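Local coordinates for protein ectoine dioxygenase (Sphingopyxis alaskensis, PDB 4MHR) that catalyses the iron- and 2-oxoglutarate-dependent hydroxylation of L-ectoine to 5-hydroxyectoine, a compatible solute that helps the bacterium survive osmotic stress, at residues D59-D64 against G242-F247; L119-R124 against V303-L308; A169-V174 against N266-Y271. One frame throughout, in Å; residues are numbered along the deposited sequence.

Interaction 1: D59-D64 against G242-F247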
ATOM      1  N   ASP A  59      12.819  -1.531  13.049  1.00 31.22           N
ATOM      2  CA  ASP A  59      13.866  -2.462  13.478  1.00 34.46           C
ATOM      3  C   ASP A  59      13.457  -3.895  13.392  1.00 36.32           C
ATOM      4  O   ASP A  59      13.814  -4.668  14.235  1.00 37.88           O
ATOM      5  CB  ASP A  59      14.289  -2.163  14.916  1.00 36.30           C
ATOM      6  CG  ASP A  59      14.731  -0.747  15.078  1.00 44.53           C
ATOM      7  OD1 ASP A  59      15.513  -0.275  14.228  1.00 43.13           O
ATOM      8  OD2 ASP A  59      14.219  -0.072  15.995  1.00 52.43           O
ATOM      9  N   ILE A  60      12.656  -4.266  12.404  1.00 34.15           N
ATOM     10  CA  ILE A  60      12.347  -5.663  12.251  1.00 34.41           C
ATOM     11  C   ILE A  60      13.298  -6.454  11.350  1.00 29.63           C
ATOM     12  O   ILE A  60      13.244  -7.677  11.370  1.00 29.92           O
ATOM     13  CB  ILE A  60      10.908  -5.875  11.784  1.00 39.01           C
ATOM     14  CG1 ILE A  60      10.637  -5.162  10.479  1.00 39.94           C
ATOM     15  CG2 ILE A  60       9.917  -5.428  12.848  1.00 40.45           C
ATOM     16  CD1 ILE A  60       9.407  -5.760   9.808  1.00 43.56           C
ATOM     17  N   PHE A  61      14.026  -5.772  10.457  1.00 28.27           N
ATOM     18  CA  PHE A  61      15.002  -6.409   9.531  1.00 30.46           C
ATOM     19  C   PHE A  61      16.363  -5.979  10.064  1.00 33.30           C
ATOM     20  O   PHE A  61      16.514  -4.850  10.518  1.00 29.02           O
ATOM     21  CB  PHE A  61      14.864  -5.883   8.087  1.00 31.05           C
ATOM     22  CG  PHE A  61      13.573  -6.282   7.419  1.00 31.00           C
ATOM     23  CD1 PHE A  61      13.348  -7.599   7.072  1.00 34.54           C
ATOM     24  CD2 PHE A  61      12.556  -5.347   7.207  1.00 30.41           C
ATOM     25  CE1 PHE A  61      12.134  -8.017   6.533  1.00 35.18           C
ATOM     26  CE2 PHE A  61      11.359  -5.738   6.610  1.00 31.01           C
ATOM     27  CZ  PHE A  61      11.136  -7.068   6.290  1.00 32.56           C
ATOM     28  N   SER A  62      17.347  -6.859   9.994  1.00 36.34           N
ATOM     29  CA  SER A  62      18.715  -6.508  10.441  1.00 36.80           C
ATOM     30  C   SER A  62      19.352  -5.568   9.448  1.00 33.30           C
ATOM     31  O   SER A  62      18.882  -5.491   8.334  1.00 30.19           O
ATOM     32  CB  SER A  62      19.593  -7.786  10.550  1.00 37.65           C
ATOM     33  OG  SER A  62      19.890  -8.283   9.259  1.00 35.27           O
ATOM     34  N   ALA A  63      20.428  -4.852   9.834  1.00 34.44           N
ATOM     35  CA  ALA A  63      21.190  -4.028   8.874  1.00 33.70           C
ATOM     36  C   ALA A  63      21.645  -4.787   7.608  1.00 32.88           C
ATOM     37  O   ALA A  63      21.564  -4.245   6.512  1.00 34.87           O
ATOM     38  CB  ALA A  63      22.383  -3.326   9.527  1.00 37.37           C
ATOM     39  N   ASP A  64      22.056  -6.037   7.743  1.00 34.99           N
ATOM     40  CA  ASP A  64      22.457  -6.844   6.564  1.00 38.11           C
ATOM     41  C   ASP A  64      21.245  -7.082   5.645  1.00 37.34           C
ATOM     42  O   ASP A  64      21.334  -6.945   4.455  1.00 31.38           O
ATOM     43  CB  ASP A  64      23.025  -8.211   7.011  1.00 43.85           C
ATOM     44  CG  ASP A  64      24.458  -8.115   7.605  1.00 49.13           C
ATOM     45  OD1 ASP A  64      25.138  -7.095   7.432  1.00 45.81           O
ATOM     46  OD2 ASP A  64      24.888  -9.073   8.272  1.00 57.77           O
ATOM     47  N   GLY A 242      14.211   0.117   5.813  1.00 29.25           N
ATOM     48  CA  GLY A 242      13.826  -1.096   6.544  1.00 29.55           C
ATOM     49  C   GLY A 242      12.565  -0.919   7.402  1.00 25.72           C
ATOM     50  O   GLY A 242      11.887  -1.887   7.688  1.00 29.62           O
ATOM     51  N   THR A 243      12.232   0.316   7.720  1.00 27.56           N
ATOM     52  CA  THR A 243      10.929   0.688   8.356  1.00 27.71           C
ATOM     53  C   THR A 243       9.753   0.312   7.479  1.00 28.72           C
ATOM     54  O   THR A 243       9.815   0.473   6.263  1.00 27.45           O
ATOM     55  CB  THR A 243      10.850   2.216   8.689  1.00 32.56           C
ATOM     56  OG1 THR A 243      11.924   2.586   9.546  1.00 33.58           O
ATOM     57  CG2 THR A 243       9.509   2.607   9.371  1.00 29.46           C
ATOM     58  N   VAL A 244       8.698  -0.250   8.086  1.00 25.38           N
ATOM     59  CA  VAL A 244       7.519  -0.679   7.342  1.00 25.62           C
ATOM     60  C   VAL A 244       6.328   0.081   7.792  1.00 26.54           C
ATOM     61  O   VAL A 244       6.076   0.185   9.011  1.00 26.62           O
ATOM     62  CB  VAL A 244       7.233  -2.160   7.495  1.00 28.26           C
ATOM     63  CG1 VAL A 244       6.144  -2.616   6.492  1.00 29.12           C
ATOM     64  CG2 VAL A 244       8.473  -2.960   7.189  1.00 28.97           C
ATOM     65  N   ILE A 245       5.657   0.708   6.849  1.00 22.87           N
ATOM     66  CA  ILE A 245       4.460   1.517   7.125  1.00 24.47           C
ATOM     67  C   ILE A 245       3.305   0.676   6.613  1.00 24.25           C
ATOM     68  O   ILE A 245       3.310   0.271   5.433  1.00 24.12           O
ATOM     69  CB  ILE A 245       4.460   2.900   6.446  1.00 24.22           C
ATOM     70  CG1 ILE A 245       5.620   3.717   6.985  1.00 30.00           C
ATOM     71  CG2 ILE A 245       3.198   3.615   6.790  1.00 26.75           C
ATOM     72  CD1 ILE A 245       5.827   4.971   6.189  1.00 35.39           C
ATOM     73  N   LEU A 246       2.397   0.279   7.514  1.00 20.85           N
ATOM     74  CA  LEU A 246       1.287  -0.619   7.103  1.00 23.79           C
ATOM     75  C   LEU A 246       0.004   0.219   7.111  1.00 23.89           C
ATOM     76  O   LEU A 246      -0.267   0.955   8.092  1.00 25.35           O
ATOM     77  CB  LEU A 246       1.035  -1.702   8.094  1.00 31.40           C
ATOM     78  CG  LEU A 246       1.870  -2.931   8.185  1.00 39.99           C
ATOM     79  CD1 LEU A 246       3.177  -2.571   8.867  1.00 38.62           C
ATOM     80  CD2 LEU A 246       1.120  -3.981   8.946  1.00 39.46           C
ATOM     81  N   PHE A 247      -0.788   0.125   6.068  1.00 23.02           N
ATOM     82  CA  PHE A 247      -2.039   0.905   6.053  1.00 24.40           C
ATOM     83  C   PHE A 247      -3.218   0.198   5.411  1.00 22.92           C
ATOM     84  O   PHE A 247      -3.068  -0.579   4.442  1.00 20.10           O
ATOM     85  CB  PHE A 247      -1.812   2.329   5.576  1.00 29.64           C
ATOM     86  CG  PHE A 247      -1.258   2.487   4.202  1.00 29.08           C
ATOM     87  CD1 PHE A 247       0.095   2.412   3.979  1.00 31.41           C
ATOM     88  CD2 PHE A 247      -2.105   2.776   3.108  1.00 34.69           C
ATOM     89  CE1 PHE A 247       0.624   2.577   2.695  1.00 35.64           C
ATOM     90  CE2 PHE A 247      -1.589   2.969   1.808  1.00 34.68           C
ATOM     91  CZ  PHE A 247      -0.221   2.900   1.595  1.00 36.26           C
TER
HETATM   92  O   HOH W   1      13.378   0.651  11.221  1.00 35.81           O
HETATM   93  O   HOH W   2      13.560  -3.095   9.912  1.00 35.71           O
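Phe61 lays the edge of its ring against the backbone of Gly242 and the side chain of Val244. The carbonyl O of Gly242 lies in the plane of the ring, 3.6 Å from Phe61 CD2, so the oxygen faces the rim and not the aromatic face. One atom further round, Phe61 CE2 meets Val244 CG2 at 4.0 Å, also near the ring plane. The same methyl also receives Ile60, with CD1 3.9 Å from Val244 CG2. Both side chains cross that of Val244 at about a right angle and converge on a single branch of it. In Ile60, CG1 stands between the backbone N and the carbonyl carbon (chi1 58°), and with chi2 near 161° the extended branch carries CD1 to Val244. Gly242 adopts a positive phi of 99°, at which a CB would be jammed against the preceding carbonyl O.

No direct hydrogen bond joins the two segments; water does this instead. One water accepts from Asp59 N at 2.9 Å and donates to Thr243 OG1. A second accepts from Phe61 N at 2.8 Å and makes a weak bond to Gly242 O, the same oxygen that meets the ring edge.

The loop links strand 54-57 to helix 63-78, which Ser62 N-caps, while Val244 begins the strand 244-248. That strand lies between 54-57 and 169-175 in the large antiparallel sheet, and helix 117-127 packs alongside, where Leu119 touches Ile60 and Arg118 touches Phe61.

Interaction 2: L119-R124 against V303-L308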
ATOM      1  N   LEU A 119       6.180  -9.905   7.717  1.00 24.87           N
ATOM      2  CA  LEU A 119       5.170  -9.164   6.991  1.00 29.16           C
ATOM      3  C   LEU A 119       3.882  -9.969   6.888  1.00 28.85           C
ATOM      4  O   LEU A 119       2.781  -9.541   7.365  1.00 23.61           O
ATOM      5  CB  LEU A 119       5.696  -8.699   5.620  1.00 27.89           C
ATOM      6  CG  LEU A 119       6.974  -7.875   5.677  1.00 29.31           C
ATOM      7  CD1 LEU A 119       7.308  -7.336   4.308  1.00 29.69           C
ATOM      8  CD2 LEU A 119       6.856  -6.691   6.695  1.00 30.45           C
ATOM      9  N   ALA A 120       3.986 -11.144   6.280  1.00 26.47           N
ATOM     10  CA  ALA A 120       2.781 -11.903   5.920  1.00 24.46           C
ATOM     11  C   ALA A 120       1.905 -12.381   7.104  1.00 26.33           C
ATOM     12  O   ALA A 120       0.682 -12.472   6.919  1.00 24.75           O
ATOM     13  CB  ALA A 120       3.101 -13.081   4.998  1.00 30.07           C
ATOM     14  N   ASP A 121       2.500 -12.773   8.241  1.00 26.32           N
ATOM     15  CA  ASP A 121       1.729 -13.129   9.439  1.00 28.07           C
ATOM     16  C   ASP A 121       0.995 -11.939  10.053  1.00 25.80           C
ATOM     17  O   ASP A 121      -0.076 -12.106  10.619  1.00 23.26           O
ATOM     18  CB  ASP A 121       2.569 -13.781  10.545  1.00 28.75           C
ATOM     19  CG  ASP A 121       2.861 -15.262  10.222  1.00 32.36           C
ATOM     20  OD1 ASP A 121       2.255 -15.735   9.302  1.00 31.79           O
ATOM     21  OD2 ASP A 121       3.708 -15.878  10.837  1.00 33.35           O
ATOM     22  N   VAL A 122       1.540 -10.766   9.874  1.00 22.31           N
ATOM     23  CA  VAL A 122       0.829  -9.545  10.333  1.00 24.22           C
ATOM     24  C   VAL A 122      -0.359  -9.304   9.430  1.00 26.65           C
ATOM     25  O   VAL A 122      -1.491  -9.036   9.905  1.00 22.77           O
ATOM     26  CB  VAL A 122       1.790  -8.348  10.397  1.00 22.54           C
ATOM     27  CG1 VAL A 122       1.077  -7.084  10.703  1.00 22.60           C
ATOM     28  CG2 VAL A 122       2.881  -8.499  11.478  1.00 24.03           C
ATOM     29  N   ALA A 123      -0.152  -9.497   8.120  1.00 27.91           N
ATOM     30  CA  ALA A 123      -1.276  -9.437   7.206  1.00 25.37           C
ATOM     31  C   ALA A 123      -2.372 -10.465   7.521  1.00 23.76           C
ATOM     32  O   ALA A 123      -3.590 -10.151   7.430  1.00 22.85           O
ATOM     33  CB  ALA A 123      -0.863  -9.630   5.759  1.00 24.15           C
ATOM     34  N   ARG A 124      -1.959 -11.702   7.705  1.00 22.19           N
ATOM     35  CA  ARG A 124      -2.927 -12.775   7.948  1.00 25.52           C
ATOM     36  C   ARG A 124      -3.704 -12.470   9.248  1.00 25.65           C
ATOM     37  O   ARG A 124      -4.842 -12.750   9.344  1.00 24.87           O
ATOM     38  CB  ARG A 124      -2.207 -14.139   8.075  1.00 27.06           C
ATOM     39  CG  ARG A 124      -1.662 -14.595   6.722  1.00 28.58           C
ATOM     40  CD  ARG A 124      -0.565 -15.661   6.871  1.00 34.59           C
ATOM     41  NE  ARG A 124      -1.222 -16.852   7.327  1.00 34.98           N
ATOM     42  CZ  ARG A 124      -1.186 -17.320   8.562  1.00 39.76           C
ATOM     43  NH1 ARG A 124      -0.421 -16.773   9.500  1.00 43.51           N
ATOM     44  NH2 ARG A 124      -1.935 -18.363   8.848  1.00 42.97           N
ATOM     45  N   VAL A 303       4.034 -18.756   3.737  1.00 33.70           N
ATOM     46  CA  VAL A 303       4.888 -17.939   4.556  1.00 35.56           C
ATOM     47  C   VAL A 303       6.280 -18.521   4.768  1.00 39.37           C
ATOM     48  O   VAL A 303       6.412 -19.686   5.125  1.00 39.32           O
ATOM     49  CB  VAL A 303       4.230 -17.689   5.935  1.00 34.37           C
ATOM     50  CG1 VAL A 303       5.098 -16.825   6.833  1.00 38.64           C
ATOM     51  CG2 VAL A 303       2.843 -17.093   5.740  1.00 37.60           C
ATOM     52  N   GLU A 304       7.317 -17.685   4.673  1.00 37.60           N
ATOM     53  CA  GLU A 304       8.698 -18.143   4.927  1.00 35.00           C
ATOM     54  C   GLU A 304       9.219 -17.550   6.196  1.00 38.40           C
ATOM     55  O   GLU A 304       8.962 -16.412   6.498  1.00 40.82           O
ATOM     56  CB  GLU A 304       9.611 -17.714   3.800  1.00 36.08           C
ATOM     57  CG  GLU A 304       9.083 -18.105   2.449  1.00 39.54           C
ATOM     58  CD  GLU A 304       9.444 -19.543   2.130  1.00 44.60           C
ATOM     59  OE1 GLU A 304      10.138 -20.185   2.958  1.00 47.27           O
ATOM     60  OE2 GLU A 304       9.011 -20.018   1.084  1.00 54.48           O
ATOM     61  N   ARG A 305       9.969 -18.328   6.954  1.00 39.40           N
ATOM     62  CA  ARG A 305      10.538 -17.892   8.216  1.00 44.29           C
ATOM     63  C   ARG A 305      12.070 -17.922   8.036  1.00 47.59           C
ATOM     64  O   ARG A 305      12.574 -18.629   7.175  1.00 47.41           O
ATOM     65  CB  ARG A 305      10.008 -18.775   9.344  1.00 48.82           C
ATOM     66  CG  ARG A 305       8.509 -18.603   9.560  1.00 58.23           C
ATOM     67  CD  ARG A 305       7.760 -19.720  10.306  1.00 60.88           C
ATOM     68  NE  ARG A 305       6.309 -19.648  10.039  1.00 70.20           N
ATOM     69  CZ  ARG A 305       5.473 -18.710  10.521  1.00 68.37           C
ATOM     70  NH1 ARG A 305       5.918 -17.767  11.329  1.00 61.82           N
ATOM     71  NH2 ARG A 305       4.173 -18.724  10.199  1.00 66.46           N
ATOM     72  N   GLY A 306      12.780 -17.052   8.745  1.00 46.06           N
ATOM     73  CA  GLY A 306      14.215 -16.945   8.676  1.00 45.25           C
ATOM     74  C   GLY A 306      14.710 -15.667   8.024  1.00 50.74           C
ATOM     75  O   GLY A 306      13.922 -14.923   7.419  1.00 51.10           O
ATOM     76  N   PRO A 307      16.037 -15.423   8.110  1.00 55.00           N
ATOM     77  CA  PRO A 307      16.612 -14.187   7.583  1.00 52.94           C
ATOM     78  C   PRO A 307      16.502 -14.170   6.076  1.00 48.23           C
ATOM     79  O   PRO A 307      16.323 -15.224   5.449  1.00 48.14           O
ATOM     80  CB  PRO A 307      18.076 -14.236   8.042  1.00 61.79           C
ATOM     81  CG  PRO A 307      18.212 -15.480   8.891  1.00 60.21           C
ATOM     82  CD  PRO A 307      17.092 -16.381   8.487  1.00 57.46           C
ATOM     83  N   LEU A 308      16.513 -12.978   5.504  1.00 45.54           N
ATOM     84  CA  LEU A 308      16.479 -12.850   4.061  1.00 47.82           C
ATOM     85  C   LEU A 308      17.859 -13.182   3.486  1.00 55.97           C
ATOM     86  O   LEU A 308      17.981 -13.394   2.314  1.00 50.69           O
ATOM     87  CB  LEU A 308      16.116 -11.429   3.650  1.00 46.14           C
ATOM     88  CG  LEU A 308      14.768 -10.920   4.098  1.00 47.59           C
ATOM     89  CD1 LEU A 308      14.628  -9.496   3.628  1.00 49.67           C
ATOM     90  CD2 LEU A 308      13.692 -11.807   3.497  1.00 50.74           C
TER
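Ala120 meets Val303 through their methyl groups, Ala120 CB lying 4.1 Å from Val303 CG2. Ala120 and Val303 are also where the two backbones come nearest.

Next along the helix, Asp121 carries the polar part of the contact. Its CG is anti to the carbonyl carbon (chi1 -78°), and the carboxylate reaches Arg305 with OD2 alone. That oxygen takes two end-on hydrogen bonds of a salt bridge, from Arg305 NH1 at 2.9 Å, nearly in line with the C-O bond, and from Arg305 NH2 at 3.0 Å, on the syn lone pair. Both are bent, with N-H...O angles near 135°, and the carboxylate and guanidinium planes are turned 35° apart. Val303 CG1 lies over one face of this guanidinium, toward its rim.

One turn later, Arg124 returns to the same carboxylate: its NH1 gives a salt-bridge hydrogen bond of 2.9 Å to Asp121 OD1, meeting it from above the carboxylate plane. Asp121 is therefore shared by two arginines, and its negative charge probably offsets the repulsion between Arg124 NH1 and Arg305 NH2, 5.0 Å apart. An alanine in place of Asp121 would probably leave both guanidinium groups without this shared mate and Arg305 freer to swing away from the helix. Arg124 also adds a hydrophobic touch, CD lying 3.9 Å from Val303 CG2, and its NH2 has a second salt bridge to Glu130.

The contact fastens the C-terminal loop to the surface of helix 117-127. Glu304 bonds through its backbone to Ala115 and Ala117 where helix 108-115 gives way to 117-127, while Leu119 and Ala123 of the latter pack on strand 264-273.

Interaction 3: A169-V174 against N266-Y271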
ATOM      1  N   ALA A 169      -8.205  -5.612   2.728  1.00 24.14           N
ATOM      2  CA  ALA A 169      -6.873  -5.584   2.155  1.00 23.25           C
ATOM      3  C   ALA A 169      -6.044  -4.544   2.844  1.00 22.25           C
ATOM      4  O   ALA A 169      -6.563  -3.567   3.415  1.00 23.24           O
ATOM      5  CB  ALA A 169      -6.903  -5.305   0.639  1.00 26.20           C
ATOM      6  N   LEU A 170      -4.735  -4.729   2.793  1.00 21.50           N
ATOM      7  CA  LEU A 170      -3.853  -3.709   3.319  1.00 26.03           C
ATOM      8  C   LEU A 170      -2.580  -3.569   2.528  1.00 27.48           C
ATOM      9  O   LEU A 170      -2.153  -4.520   1.783  1.00 26.38           O
ATOM     10  CB  LEU A 170      -3.518  -3.977   4.744  1.00 30.27           C
ATOM     11  CG  LEU A 170      -2.815  -5.239   5.097  1.00 31.18           C
ATOM     12  CD1 LEU A 170      -1.325  -5.115   4.922  1.00 36.71           C
ATOM     13  CD2 LEU A 170      -3.028  -5.449   6.573  1.00 41.05           C
ATOM     14  N   SER A 171      -1.971  -2.394   2.659  1.00 22.51           N
ATOM     15  CA  SER A 171      -0.686  -2.149   1.990  1.00 23.25           C
ATOM     16  C   SER A 171       0.440  -2.061   2.975  1.00 26.36           C
ATOM     17  O   SER A 171       0.276  -1.562   4.127  1.00 24.58           O
ATOM     18  CB  SER A 171      -0.750  -0.849   1.216  1.00 26.37           C
ATOM     19  OG  SER A 171      -1.837  -0.964   0.301  1.00 28.02           O
ATOM     20  N   MET A 172       1.564  -2.619   2.593  1.00 21.11           N
ATOM     21  CA  MET A 172       2.804  -2.355   3.322  1.00 26.66           C
ATOM     22  C   MET A 172       3.891  -1.656   2.480  1.00 28.60           C
ATOM     23  O   MET A 172       4.221  -2.116   1.370  1.00 29.54           O
ATOM     24  CB  MET A 172       3.369  -3.632   3.826  1.00 27.99           C
ATOM     25  CG  MET A 172       2.385  -4.479   4.510  1.00 26.81           C
ATOM     26  SD  MET A 172       3.214  -5.627   5.603  1.00 32.06           S
ATOM     27  CE  MET A 172       1.833  -6.661   5.926  1.00 25.25           C
ATOM     28  N   SER A 173       4.427  -0.532   2.989  1.00 29.39           N
ATOM     29  CA  SER A 173       5.504   0.213   2.339  1.00 26.46           C
ATOM     30  C   SER A 173       6.785  -0.063   3.110  1.00 28.02           C
ATOM     31  O   SER A 173       6.887   0.298   4.279  1.00 29.08           O
ATOM     32  CB  SER A 173       5.170   1.709   2.261  1.00 29.23           C
ATOM     33  OG  SER A 173       6.254   2.386   1.608  1.00 33.70           O
ATOM     34  N   VAL A 174       7.726  -0.810   2.525  1.00 25.14           N
ATOM     35  CA  VAL A 174       9.036  -1.049   3.161  1.00 25.80           C
ATOM     36  C   VAL A 174       9.994   0.010   2.630  1.00 26.45           C
ATOM     37  O   VAL A 174      10.295   0.033   1.419  1.00 27.65           O
ATOM     38  CB  VAL A 174       9.571  -2.414   2.732  1.00 26.51           C
ATOM     39  CG1 VAL A 174      10.907  -2.732   3.345  1.00 30.29           C
ATOM     40  CG2 VAL A 174       8.562  -3.466   2.962  1.00 27.30           C
ATOM     41  N   ASN A 266      10.722   2.813  -2.134  1.00 25.02           N
ATOM     42  CA  ASN A 266      10.075   1.836  -1.325  1.00 26.93           C
ATOM     43  C   ASN A 266       9.610   0.708  -2.167  1.00 30.64           C
ATOM     44  O   ASN A 266       9.454   0.861  -3.427  1.00 31.33           O
ATOM     45  CB  ASN A 266       8.899   2.456  -0.598  1.00 33.39           C
ATOM     46  CG  ASN A 266       7.721   2.683  -1.498  1.00 37.13           C
ATOM     47  OD1 ASN A 266       7.855   3.229  -2.569  1.00 45.46           O
ATOM     48  ND2 ASN A 266       6.568   2.191  -1.097  1.00 43.79           N
ATOM     49  N   ALA A 267       9.454  -0.435  -1.493  1.00 25.19           N
ATOM     50  CA  ALA A 267       8.739  -1.573  -2.017  1.00 27.88           C
ATOM     51  C   ALA A 267       7.328  -1.571  -1.388  1.00 29.95           C
ATOM     52  O   ALA A 267       7.184  -1.580  -0.160  1.00 29.01           O
ATOM     53  CB  ALA A 267       9.511  -2.833  -1.657  1.00 27.91           C
ATOM     54  N   PHE A 268       6.301  -1.579  -2.222  1.00 26.07           N
ATOM     55  CA  PHE A 268       4.921  -1.494  -1.831  1.00 26.17           C
ATOM     56  C   PHE A 268       4.291  -2.867  -2.093  1.00 30.49           C
ATOM     57  O   PHE A 268       4.236  -3.295  -3.246  1.00 29.71           O
ATOM     58  CB  PHE A 268       4.289  -0.399  -2.682  1.00 30.23           C
ATOM     59  CG  PHE A 268       2.840  -0.146  -2.451  1.00 44.19           C
ATOM     60  CD1 PHE A 268       2.417   0.550  -1.318  1.00 48.87           C
ATOM     61  CD2 PHE A 268       1.886  -0.436  -3.462  1.00 53.27           C
ATOM     62  CE1 PHE A 268       1.069   0.846  -1.144  1.00 51.66           C
ATOM     63  CE2 PHE A 268       0.540  -0.115  -3.286  1.00 59.79           C
ATOM     64  CZ  PHE A 268       0.122   0.512  -2.106  1.00 49.29           C
ATOM     65  N   LEU A 269       3.793  -3.520  -1.046  1.00 24.60           N
ATOM     66  CA  LEU A 269       3.139  -4.837  -1.153  1.00 27.39           C
ATOM     67  C   LEU A 269       1.686  -4.731  -0.725  1.00 27.17           C
ATOM     68  O   LEU A 269       1.435  -4.256   0.371  1.00 25.69           O
ATOM     69  CB  LEU A 269       3.876  -5.824  -0.275  1.00 26.87           C
ATOM     70  CG  LEU A 269       5.371  -6.005  -0.549  1.00 30.84           C
ATOM     71  CD1 LEU A 269       6.059  -6.846   0.504  1.00 34.49           C
ATOM     72  CD2 LEU A 269       5.544  -6.688  -1.906  1.00 38.96           C
ATOM     73  N   VAL A 270       0.740  -5.116  -1.582  1.00 24.12           N
ATOM     74  CA  VAL A 270      -0.647  -5.151  -1.221  1.00 24.63           C
ATOM     75  C   VAL A 270      -1.085  -6.579  -0.945  1.00 25.55           C
ATOM     76  O   VAL A 270      -1.108  -7.436  -1.846  1.00 26.91           O
ATOM     77  CB  VAL A 270      -1.549  -4.510  -2.295  1.00 26.57           C
ATOM     78  CG1 VAL A 270      -3.014  -4.506  -1.857  1.00 26.69           C
ATOM     79  CG2 VAL A 270      -1.080  -3.086  -2.627  1.00 28.88           C
ATOM     80  N   TYR A 271      -1.507  -6.814   0.298  1.00 24.82           N
ATOM     81  CA  TYR A 271      -2.029  -8.132   0.745  1.00 24.09           C
ATOM     82  C   TYR A 271      -3.536  -8.058   0.720  1.00 23.54           C
ATOM     83  O   TYR A 271      -4.142  -7.108   1.239  1.00 25.32           O
ATOM     84  CB  TYR A 271      -1.500  -8.449   2.151  1.00 23.91           C
ATOM     85  CG  TYR A 271      -0.032  -8.640   2.282  1.00 24.20           C
ATOM     86  CD1 TYR A 271       0.547  -9.927   2.187  1.00 26.00           C
ATOM     87  CD2 TYR A 271       0.822  -7.570   2.477  1.00 27.35           C
ATOM     88  CE1 TYR A 271       1.940 -10.109   2.339  1.00 27.37           C
ATOM     89  CE2 TYR A 271       2.216  -7.749   2.589  1.00 26.19           C
ATOM     90  CZ  TYR A 271       2.760  -9.016   2.473  1.00 27.08           C
ATOM     91  OH  TYR A 271       4.103  -9.191   2.607  1.00 27.98           O
TER
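Met172 has CG anti to its carbonyl carbon (chi1 -48°) and runs extended beyond it (chi2 -158°, chi3 -168°), which carries its sulfur and methyl past the ring of Tyr271. The two side chains cross at about a right angle, with Met172 CE 3.5 Å from Tyr271 CE2. Met172 SD lies 4.9 Å from the ring centroid in an oblique Met-aromatic contact. The ring also receives Leu170, whose CD1 is 4.1 Å from Tyr271 CD2. The phenolic OH of Tyr271 is hydrogen-bonded to the carbonyl O of Ala114, which holds the far end of the ring.

On the other face of the sheet, Phe268 brings its ring obliquely against Ser171, with CE1 3.4 Å from Ser171 CB. Beside it, Ser171 OG touches Val270 CG2 at 3.7 Å.

The backbones run antiparallel. Leu170 with Tyr271, Met172 with Leu269 and Val174 with Ala267 form hydrogen-bonded pairs, each through two N-H...O bonds. The intervening pairs, Ser171 with Val270 and Ser173 with Phe268, are non-hydrogen-bonded. The bond from Met172 N to Leu269 O is the straightest of the six, 2.8 Å long.

The two strands are neighbours in the large antiparallel sheet of the double-stranded beta-helix, the cupin fold of this dioxygenase family. The face with Leu170, Met172 and Tyr271 rests on helix 117-127. The opposite face, with Ser171, Phe268 and Val270, looks into the active site, where Phe268 packs on the ectoine-binding Gln135 and the iron ligand Asp154, and Val270 on Trp158, a residue important for ectoine stabilization.

In the fold
Interaction 3 forms the centre of the large sheet; interaction 1 lies at the neighbouring strand and interaction 2 on the helix 117-127 that covers one face, their centres about 12 and 13 Å from its own. Strand 244-248 borders strand 169-175, with probable hydrogen bonds of 2.8 Å from Ser171 N to Phe247 O and from Ser173 N to Ile245 O. Helix 117-127 joins all three contacts: Leu246 CD2 lies 3.6 Å from Val122 CG1, and Ala123 CB 3.7 Å from Tyr271 CG. The touching residues of interactions 1 and 2 lie away from the active site; Phe247, further along strand 244-248, reaches toward it, its CZ 3.7 Å from Phe268 CE1, and packs against the iron ligand His253.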